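Local coordinates for putative large adhesion protein (Lap) involved in biofilm formation (Marinobacter hydrocarbonoclasticus ATCC 49840, PDB 6M8M) that probably mediates adhesion during biofilm formation through a calcium-dependent PA14 domain that binds sugars such as glucose, at residues 40-54 with 107-119. Residues are numbered along the deposited sequence; the frame is centred on the assembly and turned at random.
Sequences GEYYAYAQGSDGGNL and DPENSSDAIVKLT. With CA (calcium ion), chain D; CA (calcium ion), chain C.
Tyr45 and Asp113 form the last hydrogen-bonded pair of two antiparallel strands in the PA14 beta-sandwich, where the loop after Tyr45 brings ligands to a calcium ion that Asp113 also binds. The two side chains run side by side, ring and carboxylate planes 56° apart. Asp113 chelates the calcium through both oxygens, OD1 at 2.4 Å and OD2 at 2.5 Å. Gln47, extended with CG anti to the backbone N (chi1 -178°), brings OE1 to the metal, while the Asn53 amide stands nearly perpendicular to the carboxylate (79°) and adds OD1; a water and Gln182 O complete the shell, close to the glucose pocket. Second-shell bonds hold the carboxylate: Ser112 OG, which accepts from Gln47 N, donates to Asp113 OD1 (2.7 Å), and Leu54 N reaches OD2 weakly. Leu54 CD2 lies over the centre of one Tyr45 ring face, Asp50 CB near the rim of the other, and the phenol OH donates to Gly52 O at 2.6 Å. The Leu54 side chain also crosses that of Ile115 at about a right angle, CD1 meeting Ile115 CG1 at 3.6 Å, on the side covered by helix 57-66. On the opposite sheet face Tyr42 crosses Pro108 at about a right angle, CD1 lying 3.5 Å from Pro108 CG, and its OH rests against Ala114 CB. A water in the Tyr42 ring plane, 2.7 Å from its OH, donates to Glu109 O and Ser111 OG.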
loop_
_atom_site.group_PDB
_atom_site.type_symbol
_atom_site.label_atom_id
_atom_site.label_comp_id
_atom_site.label_asym_id
_atom_site.label_seq_id
_atom_site.Cartn_x
_atom_site.Cartn_y
_atom_site.Cartn_z
ATOM N N GLY A 40 7.225 1.199 5.095
ATOM C CA GLY A 40 6.555 0.002 4.606
ATOM C C GLY A 40 6.625 -1.132 5.616
ATOM O O GLY A 40 7.678 -1.377 6.223
ATOM N N GLU A 41 5.509 -1.825 5.761
ATOM C CA GLU A 41 5.395 -3.018 6.579
ATOM C C GLU A 41 4.791 -4.131 5.746
ATOM O O GLU A 41 3.805 -3.920 5.028
ATOM C CB GLU A 41 4.494 -2.739 7.780
ATOM C CG GLU A 41 5.111 -1.760 8.760
ATOM C CD GLU A 41 4.122 -1.254 9.788
ATOM O OE1 GLU A 41 3.930 -1.945 10.810
ATOM O OE2 GLU A 41 3.527 -0.175 9.576
ATOM N N TYR A 42 5.350 -5.323 5.859
ATOM C CA TYR A 42 4.892 -6.509 5.141
ATOM C C TYR A 42 4.452 -7.549 6.161
ATOM O O TYR A 42 5.193 -7.830 7.115
ATOM C CB TYR A 42 6.021 -7.082 4.281
ATOM C CG TYR A 42 5.648 -8.338 3.541
ATOM C CD1 TYR A 42 5.815 -9.593 4.116
ATOM C CD2 TYR A 42 5.103 -8.276 2.266
ATOM C CE1 TYR A 42 5.456 -10.748 3.431
ATOM C CE2 TYR A 42 4.765 -9.411 1.572
ATOM C CZ TYR A 42 4.925 -10.640 2.161
ATOM O OH TYR A 42 4.588 -11.748 1.432
ATOM N N TYR A 43 3.279 -8.140 5.943
ATOM C CA TYR A 43 2.721 -9.176 6.800
ATOM C C TYR A 43 2.425 -10.412 5.966
ATOM O O TYR A 43 1.676 -10.351 4.984
ATOM C CB TYR A 43 1.411 -8.713 7.439
ATOM C CG TYR A 43 1.541 -7.511 8.322
ATOM C CD1 TYR A 43 1.637 -6.241 7.793
ATOM C CD2 TYR A 43 1.579 -7.643 9.699
ATOM C CE1 TYR A 43 1.778 -5.130 8.627
ATOM C CE2 TYR A 43 1.717 -6.569 10.517
ATOM C CZ TYR A 43 1.822 -5.321 9.989
ATOM O OH TYR A 43 1.968 -4.278 10.885
ATOM N N ALA A 44 2.984 -11.539 6.385
ATOM C CA ALA A 44 2.644 -12.843 5.842
ATOM C C ALA A 44 1.359 -13.313 6.504
ATOM O O ALA A 44 1.222 -13.228 7.727
ATOM C CB ALA A 44 3.763 -13.823 6.169
ATOM N N TYR A 45 0.398 -13.755 5.713
ATOM C CA TYR A 45 -0.864 -14.267 6.237
ATOM C C TYR A 45 -1.072 -15.660 5.668
ATOM O O TYR A 45 -1.014 -15.850 4.452
ATOM C CB TYR A 45 -2.002 -13.338 5.841
ATOM C CG TYR A 45 -3.384 -13.774 6.300
ATOM C CD1 TYR A 45 -4.100 -14.725 5.591
ATOM C CD2 TYR A 45 -3.985 -13.209 7.408
ATOM C CE1 TYR A 45 -5.378 -15.109 5.984
ATOM C CE2 TYR A 45 -5.261 -13.589 7.804
ATOM C CZ TYR A 45 -5.949 -14.527 7.079
ATOM O OH TYR A 45 -7.236 -14.869 7.467
ATOM N N ALA A 46 -1.293 -16.628 6.552
ATOM C CA ALA A 46 -1.443 -18.032 6.183
ATOM C C ALA A 46 -2.918 -18.398 6.228
ATOM O O ALA A 46 -3.492 -18.568 7.307
ATOM C CB ALA A 46 -0.644 -18.914 7.142
ATOM N N GLN A 47 -3.536 -18.532 5.060
ATOM C CA GLN A 47 -4.929 -18.945 5.015
ATOM C C GLN A 47 -5.037 -20.343 5.604
ATOM O O GLN A 47 -4.288 -21.245 5.229
ATOM C CB GLN A 47 -5.422 -18.934 3.570
ATOM C CG GLN A 47 -6.889 -19.295 3.424
ATOM C CD GLN A 47 -7.422 -18.968 2.054
ATOM O OE1 GLN A 47 -6.968 -18.008 1.417
ATOM N NE2 GLN A 47 -8.419 -19.714 1.602
ATOM N N GLY A 48 -5.974 -20.520 6.521
ATOM C CA GLY A 48 -6.005 -21.673 7.393
ATOM C C GLY A 48 -5.672 -21.200 8.788
ATOM O O GLY A 48 -6.549 -20.738 9.510
ATOM N N SER A 49 -4.398 -21.254 9.171
ATOM C CA SER A 49 -4.048 -20.962 10.558
ATOM C C SER A 49 -4.444 -19.544 10.960
ATOM O O SER A 49 -4.901 -19.318 12.086
ATOM C CB SER A 49 -2.563 -21.224 10.801
ATOM O OG SER A 49 -1.739 -20.379 10.023
ATOM N N ASP A 50 -4.277 -18.574 10.064
ATOM C CA ASP A 50 -4.605 -17.188 10.378
ATOM C C ASP A 50 -6.051 -16.825 10.078
ATOM O O ASP A 50 -6.448 -15.681 10.335
ATOM C CB ASP A 50 -3.680 -16.225 9.630
ATOM C CG ASP A 50 -2.269 -16.238 10.157
ATOM O OD1 ASP A 50 -2.080 -16.327 11.399
ATOM O OD2 ASP A 50 -1.332 -16.134 9.340
ATOM N N GLY A 51 -6.833 -17.749 9.535
ATOM C CA GLY A 51 -8.212 -17.506 9.211
ATOM C C GLY A 51 -8.526 -17.719 7.747
ATOM O O GLY A 51 -7.786 -18.387 7.029
ATOM N N GLY A 52 -9.632 -17.153 7.295
ATOM C CA GLY A 52 -10.080 -17.343 5.935
ATOM C C GLY A 52 -9.324 -16.477 4.946
ATOM O O GLY A 52 -8.437 -15.685 5.284
ATOM N N ASN A 53 -9.687 -16.642 3.680
ATOM C CA ASN A 53 -9.081 -15.859 2.614
ATOM C C ASN A 53 -9.167 -14.371 2.922
ATOM O O ASN A 53 -10.171 -13.893 3.446
ATOM C CB ASN A 53 -9.830 -16.153 1.318
ATOM C CG ASN A 53 -9.119 -15.615 0.108
ATOM O OD1 ASN A 53 -7.898 -15.452 0.110
ATOM N ND2 ASN A 53 -9.872 -15.335 -0.937
ATOM N N LEU A 54 -8.114 -13.631 2.604
ATOM C CA LEU A 54 -8.192 -12.182 2.709
ATOM C C LEU A 54 -9.157 -11.662 1.660
ATOM O O LEU A 54 -9.049 -12.000 0.481
ATOM C CB LEU A 54 -6.828 -11.542 2.509
ATOM C CG LEU A 54 -5.814 -11.865 3.604
ATOM C CD1 LEU A 54 -4.525 -11.086 3.324
ATOM C CD2 LEU A 54 -6.325 -11.548 4.999
ATOM N N ASP A 107 14.146 -11.296 4.650
ATOM C CA ASP A 107 13.280 -12.042 3.744
ATOM C C ASP A 107 12.160 -12.627 4.594
ATOM O O ASP A 107 12.412 -13.557 5.379
ATOM C CB ASP A 107 14.057 -13.141 3.047
ATOM C CG ASP A 107 13.205 -13.951 2.082
ATOM O OD1 ASP A 107 11.985 -13.678 1.972
ATOM O OD2 ASP A 107 13.746 -14.866 1.410
ATOM N N PRO A 108 10.948 -12.095 4.532
ATOM C CA PRO A 108 9.879 -12.608 5.391
ATOM C C PRO A 108 9.480 -14.019 4.992
ATOM O O PRO A 108 9.698 -14.458 3.868
ATOM C CB PRO A 108 8.734 -11.622 5.155
ATOM C CG PRO A 108 8.959 -11.137 3.760
ATOM C CD PRO A 108 10.461 -11.106 3.553
ATOM N N GLU A 109 8.885 -14.733 5.936
ATOM C CA GLU A 109 8.406 -16.077 5.649
ATOM C C GLU A 109 7.416 -16.051 4.494
ATOM O O GLU A 109 6.727 -15.051 4.262
ATOM C CB GLU A 109 7.750 -16.668 6.897
ATOM C CG GLU A 109 6.456 -15.992 7.282
ATOM C CD GLU A 109 6.044 -16.276 8.719
ATOM O OE1 GLU A 109 6.648 -15.689 9.646
ATOM O OE2 GLU A 109 5.120 -17.084 8.926
ATOM N N ASN A 110 7.376 -17.148 3.755
ATOM C CA ASN A 110 6.439 -17.297 2.653
ATOM C C ASN A 110 5.053 -17.696 3.164
ATOM O O ASN A 110 4.910 -18.306 4.226
ATOM C CB ASN A 110 6.941 -18.370 1.698
ATOM C CG ASN A 110 8.315 -18.052 1.139
ATOM O OD1 ASN A 110 8.696 -16.888 1.015
ATOM N ND2 ASN A 110 9.072 -19.081 0.813
ATOM N N SER A 111 4.020 -17.343 2.399
ATOM C CA SER A 111 2.658 -17.621 2.817
ATOM C C SER A 111 1.714 -17.543 1.629
ATOM O O SER A 111 2.075 -17.085 0.545
ATOM C CB SER A 111 2.208 -16.642 3.900
ATOM O OG SER A 111 2.247 -15.301 3.420
ATOM N N SER A 112 0.474 -17.971 1.865
ATOM C CA SER A 112 -0.544 -17.975 0.821
ATOM C C SER A 112 -0.980 -16.568 0.445
ATOM O O SER A 112 -1.253 -16.293 -0.732
ATOM C CB SER A 112 -1.750 -18.789 1.294
ATOM O OG SER A 112 -2.331 -18.235 2.462
ATOM N N ASP A 113 -1.120 -15.688 1.432
ATOM C CA ASP A 113 -1.671 -14.353 1.281
ATOM C C ASP A 113 -0.654 -13.362 1.836
ATOM O O ASP A 113 0.238 -13.718 2.609
ATOM C CB ASP A 113 -2.990 -14.202 2.046
ATOM C CG ASP A 113 -4.122 -15.108 1.529
ATOM O OD1 ASP A 113 -3.920 -16.338 1.365
ATOM O OD2 ASP A 113 -5.238 -14.596 1.293
ATOM N N ALA A 114 -0.820 -12.083 1.515
ATOM C CA ALA A 114 0.149 -11.093 1.970
ATOM C C ALA A 114 -0.513 -9.735 2.091
ATOM O O ALA A 114 -1.430 -9.403 1.343
ATOM C CB ALA A 114 1.326 -11.015 1.006
ATOM N N ILE A 115 -0.004 -8.937 3.027
ATOM C CA ILE A 115 -0.520 -7.604 3.312
ATOM C C ILE A 115 0.650 -6.635 3.314
ATOM O O ILE A 115 1.717 -6.942 3.870
ATOM C CB ILE A 115 -1.218 -7.579 4.687
ATOM C CG1 ILE A 115 -2.461 -8.473 4.686
ATOM C CG2 ILE A 115 -1.591 -6.170 5.099
ATOM C CD1 ILE A 115 -2.942 -8.862 6.062
ATOM N N VAL A 116 0.442 -5.451 2.730
ATOM C CA VAL A 116 1.414 -4.363 2.797
ATOM C C VAL A 116 0.727 -3.151 3.400
ATOM O O VAL A 116 -0.406 -2.816 3.028
ATOM C CB VAL A 116 1.962 -4.019 1.399
ATOM C CG1 VAL A 116 2.889 -2.810 1.462
ATOM C CG2 VAL A 116 2.654 -5.213 0.795
ATOM N N LYS A 117 1.414 -2.482 4.320
ATOM C CA LYS A 117 0.976 -1.207 4.864
ATOM C C LYS A 117 2.051 -0.174 4.608
ATOM O O LYS A 117 3.240 -0.450 4.782
ATOM C CB LYS A 117 0.709 -1.347 6.348
ATOM C CG LYS A 117 0.307 -0.066 7.029
ATOM C CD LYS A 117 -0.119 -0.366 8.457
ATOM C CE LYS A 117 -0.362 0.886 9.259
ATOM N NZ LYS A 117 -0.780 0.508 10.644
ATOM N N LEU A 118 1.632 0.998 4.180
ATOM C CA LEU A 118 2.526 2.119 3.929
ATOM C C LEU A 118 2.013 3.320 4.694
ATOM O O LEU A 118 0.830 3.644 4.609
ATOM C CB LEU A 118 2.564 2.439 2.430
ATOM C CG LEU A 118 3.241 1.373 1.563
ATOM C CD1 LEU A 118 2.734 1.422 0.136
ATOM C CD2 LEU A 118 4.750 1.567 1.577
ATOM N N THR A 119 2.899 3.997 5.415
ATOM C CA THR A 119 2.501 5.154 6.200
ATOM C C THR A 119 3.518 6.281 6.061
ATOM O O THR A 119 4.708 6.062 5.834
ATOM C CB THR A 119 2.316 4.840 7.686
ATOM O OG1 THR A 119 3.499 4.222 8.182
ATOM C CG2 THR A 119 1.143 3.925 7.913
HETATM CA CA CA D . -5.880 -16.623 -0.043
HETATM CA CA CA C . 10.079 -15.082 1.631
HETATM O O HOH W 1 3.485 1.496 7.589
HETATM O O HOH W 2 1.315 -1.117 11.884
HETATM O O HOH W 3 4.602 -14.026 2.812
HETATM O O HOH W 4 11.694 -16.014 0.005
HETATM O O HOH W 5 7.923 -13.943 1.765
HETATM O O HOH W 6 9.840 -13.741 -0.345
HETATM O O HOH W 7 11.132 -16.819 2.901
HETATM O O HOH W 8 -7.204 -17.382 -1.976
#